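Kelch domain-containing protein (Colletotrichum graminicola M1.001, PDB 5C86) probably oxidises alcohols at a copper centre, as a fungal alcohol oxidase of the galactose oxidase and glyoxal oxidase (AA5) family. Local coordinates at residues A410-M415 with F464-A469. Residues are numbered along the deposited sequence; the frame is centred on the assembly and turned at random. Where two conformers were deposited one is given.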
ATOM      1  N   ALA A 410     -27.179  -4.179  13.453  1.00 17.71           N
ATOM      2  CA  ALA A 410     -26.171  -3.512  14.248  1.00 19.50           C
ATOM      3  C   ALA A 410     -24.875  -3.580  13.390  1.00 19.58           C
ATOM      4  O   ALA A 410     -24.355  -4.638  13.128  1.00 27.46           O
ATOM      5  CB  ALA A 410     -25.969  -4.204  15.582  1.00 20.54           C
ATOM      6  N   TYR A 411     -24.410  -2.443  12.943  1.00 15.28           N
ATOM      7  CA  TYR A 411     -23.270  -2.399  12.069  1.00 12.83           C
ATOM      8  C   TYR A 411     -22.081  -1.658  12.696  1.00 13.18           C
ATOM      9  O   TYR A 411     -22.283  -0.715  13.527  1.00 14.94           O
ATOM     10  CB  TYR A 411     -23.611  -1.644  10.810  1.00 13.98           C
ATOM     11  CG  TYR A 411     -24.584  -2.374   9.896  1.00 13.59           C
ATOM     12  CD1 TYR A 411     -24.135  -3.398   9.042  1.00 13.65           C
ATOM     13  CD2 TYR A 411     -25.942  -2.160   9.971  1.00 15.90           C
ATOM     14  CE1 TYR A 411     -25.035  -4.110   8.252  1.00 14.53           C
ATOM     15  CE2 TYR A 411     -26.798  -2.880   9.164  1.00 16.14           C
ATOM     16  CZ  TYR A 411     -26.311  -3.830   8.290  1.00 14.52           C
ATOM     17  OH  TYR A 411     -27.215  -4.465   7.449  1.00 15.30           O
ATOM     18  N   THR A 412     -20.897  -2.068  12.288  1.00 12.21           N
ATOM     19  CA  THR A 412     -19.669  -1.238  12.483  1.00 13.19           C
ATOM     20  C   THR A 412     -19.121  -0.859  11.145  1.00 11.46           C
ATOM     21  O   THR A 412     -19.556  -1.341  10.124  1.00 11.04           O
ATOM     22  CB  THR A 412     -18.598  -2.005  13.249  1.00 15.26           C
ATOM     23  OG1 THR A 412     -18.273  -3.237  12.565  1.00 15.16           O
ATOM     24  CG2 THR A 412     -19.039  -2.348  14.718  1.00 17.34           C
ATOM     25  N   PHE A 413     -18.241   0.129  11.125  1.00 11.97           N
ATOM     26  CA  PHE A 413     -17.816   0.765   9.951  1.00 12.33           C
ATOM     27  C   PHE A 413     -16.307   1.041   9.956  1.00 10.77           C
ATOM     28  O   PHE A 413     -15.652   1.177  10.960  1.00 11.94           O
ATOM     29  CB  PHE A 413     -18.556   2.091   9.674  1.00 13.11           C
ATOM     30  CG  PHE A 413     -20.005   1.979   9.671  1.00 12.10           C
ATOM     31  CD1 PHE A 413     -20.747   2.094  10.811  1.00 12.78           C
ATOM     32  CD2 PHE A 413     -20.647   1.688   8.501  1.00 12.92           C
ATOM     33  CE1 PHE A 413     -22.134   1.888  10.767  1.00 12.09           C
ATOM     34  CE2 PHE A 413     -22.043   1.472   8.446  1.00 11.76           C
ATOM     35  CZ  PHE A 413     -22.753   1.569   9.578  1.00 12.31           C
ATOM     36  N   SER A 414     -15.770   1.107   8.741  1.00 10.59           N
ATOM     37  CA  SER A 414     -14.382   1.561   8.562  1.00 10.98           C
ATOM     38  C   SER A 414     -14.177   2.171   7.219  1.00 11.26           C
ATOM     39  O   SER A 414     -14.960   1.956   6.299  1.00 11.99           O
ATOM     40  CB  SER A 414     -13.308   0.507   8.762  1.00 12.85           C
ATOM     41  OG  SER A 414     -13.456  -0.507   7.832  1.00 14.43           O
ATOM     42  N   MET A 415     -13.180   3.029   7.090  1.00 10.01           N
ATOM     43  CA  MET A 415     -12.787   3.630   5.807  1.00 11.08           C
ATOM     44  C   MET A 415     -11.335   3.206   5.550  1.00 11.35           C
ATOM     45  O   MET A 415     -10.503   3.370   6.414  1.00 12.11           O
ATOM     46  CB  MET A 415     -13.003   5.137   5.725  1.00 10.38           C
ATOM     47  CG  MET A 415     -12.323   5.963   6.786  1.00 11.87           C
ATOM     48  SD  MET A 415     -12.904   7.688   6.908  1.00 12.84           S
ATOM     49  CE  MET A 415     -11.938   8.521   5.637  1.00 12.45           C
ATOM     50  N   PHE A 464     -16.500   0.579   4.214  1.00  9.83           N
ATOM     51  CA  PHE A 464     -17.051  -0.721   4.576  1.00 10.17           C
ATOM     52  C   PHE A 464     -17.959  -0.678   5.770  1.00 11.63           C
ATOM     53  O   PHE A 464     -17.680   0.018   6.757  1.00 11.82           O
ATOM     54  CB  PHE A 464     -15.915  -1.672   4.870  1.00 10.85           C
ATOM     55  CG  PHE A 464     -15.039  -2.047   3.673  1.00 11.53           C
ATOM     56  CD1 PHE A 464     -15.451  -3.096   2.848  1.00 11.98           C
ATOM     57  CD2 PHE A 464     -13.831  -1.425   3.369  1.00 10.71           C
ATOM     58  CE1 PHE A 464     -14.706  -3.501   1.758  1.00 12.99           C
ATOM     59  CE2 PHE A 464     -13.038  -1.841   2.312  1.00 12.38           C
ATOM     60  CZ  PHE A 464     -13.491  -2.918   1.532  1.00 12.34           C
ATOM     61  N   ALA A 465     -19.023  -1.489   5.683  1.00  9.68           N
ATOM     62  CA  ALA A 465     -19.928  -1.685   6.781  1.00 10.44           C
ATOM     63  C   ALA A 465     -19.888  -3.179   7.067  1.00 11.41           C
ATOM     64  O   ALA A 465     -19.963  -3.995   6.118  1.00 13.58           O
ATOM     65  CB  ALA A 465     -21.310  -1.271   6.422  1.00 11.81           C
ATOM     66  N   MET A 466     -19.813  -3.528   8.339  0.55 10.42           N
ATOM     67  CA  MET A 466     -19.715  -4.902   8.789  0.55 11.85           C
ATOM     68  C   MET A 466     -20.925  -5.190   9.681  0.55 12.07           C
ATOM     69  O   MET A 466     -21.200  -4.493  10.635  0.55 11.09           O
ATOM     70  CB  MET A 466     -18.398  -5.155   9.519  0.55 14.38           C
ATOM     71  CG  MET A 466     -17.203  -5.140   8.562  0.55 16.24           C
ATOM     72  SD  MET A 466     -15.669  -4.469   9.253  0.55 20.77           S
ATOM     73  CE  MET A 466     -16.153  -2.764   9.595  0.55 20.17           C
ATOM     74  N   ASN A 467     -21.666  -6.266   9.364  1.00 12.74           N
ATOM     75  CA  ASN A 467     -22.756  -6.679  10.208  1.00 12.93           C
ATOM     76  C   ASN A 467     -22.256  -7.194  11.551  1.00 13.09           C
ATOM     77  O   ASN A 467     -21.047  -7.195  11.870  1.00 12.81           O
ATOM     78  CB  ASN A 467     -23.661  -7.696   9.442  1.00 13.11           C
ATOM     79  CG  ASN A 467     -23.054  -9.046   9.286  1.00 14.91           C
ATOM     80  OD1 ASN A 467     -22.075  -9.413   9.921  1.00 14.00           O
ATOM     81  ND2 ASN A 467     -23.708  -9.879   8.416  1.00 15.90           N
ATOM     82  N   GLU A 468     -23.206  -7.569  12.391  1.00 15.61           N
ATOM     83  CA  GLU A 468     -22.915  -7.918  13.740  1.00 16.67           C
ATOM     84  C   GLU A 468     -21.997  -9.136  13.830  1.00 16.70           C
ATOM     85  O   GLU A 468     -21.177  -9.260  14.791  1.00 17.38           O
ATOM     86  CB  GLU A 468     -24.233  -8.150  14.510  1.00 18.48           C
ATOM     87  CG  GLU A 468     -24.062  -8.322  16.002  1.00 24.18           C
ATOM     88  CD  GLU A 468     -25.383  -8.160  16.800  1.00 33.45           C
ATOM     89  OE1 GLU A 468     -26.521  -8.083  16.219  1.00 27.74           O
ATOM     90  OE2 GLU A 468     -25.293  -8.081  18.055  1.00 34.74           O
ATOM     91  N   ALA A 469     -22.085 -10.063  12.854  1.00 15.94           N
ATOM     92  CA  ALA A 469     -21.185 -11.201  12.786  1.00 16.07           C
ATOM     93  C   ALA A 469     -19.812 -10.850  12.218  1.00 16.16           C
ATOM     94  O   ALA A 469     -18.940 -11.687  12.104  1.00 21.27           O
ATOM     95  CB  ALA A 469     -21.797 -12.351  11.964  1.00 19.06           C
TER
HETATM   96  O   HOH W   1     -26.111  -6.854  11.787  1.00 18.60           O
HETATM   97  O   HOH W   2     -27.659  -6.987  14.063  1.00 34.00           O
HETATM   98  O   HOH W   3     -19.635  -5.398  13.321  1.00 19.39           O
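Antiparallel pairing in the galactose oxidase-like early set domain, an immunoglobulin-like beta-sandwich, joins Thr412–Ser414 to Phe464–Met466; the N-to-C directions of the segments 412-415 and 464-466 are 157° apart. Two reciprocal backbone pairs define the register. Thr412 N donates to Met466 O at 3.0 Å and Met466 N to Thr412 O at 2.8 Å; Ser414 and Phe464 exchange N-H and C=O likewise. Between them Phe413 and Ala465 form a non-hydrogen-bonded pair with alpha carbons 4.5 Å apart.

Side chains alternate between two faces. On one, Phe413 brings CD2 and CE2 obliquely to the methyl of Ala465, CE2 lying 3.5 Å from its CB. On the other, in the conformer modelled here, one of two, Met466 bends at chi2 and chi3 and its methyl turns back toward the partner strand, CE lying 3.7 Å from Thr412 OG1. With chi1 at 57°, Thr412 OG1 sits between its own backbone N and carbonyl carbon, 3.6 Å from Met466 CB. Water 3 links this hydroxyl to Asn467 O, while Ser414 OG bonds to Pro287 O.

Past the paired residues, Tyr411 sets ring atom CE1 4.0 Å from Asn467 CB, and water 2 accepts from Ala410 N and donates to Glu468 OE1, extending the contact through solvent. Phe413 also meets the Phe445 ring and Ile403 of strand 400-405. Its backbone pairs with Leu434 of strand 431-438, and Ala465 bonds through its backbone to Cys473, which precedes strand 476-481.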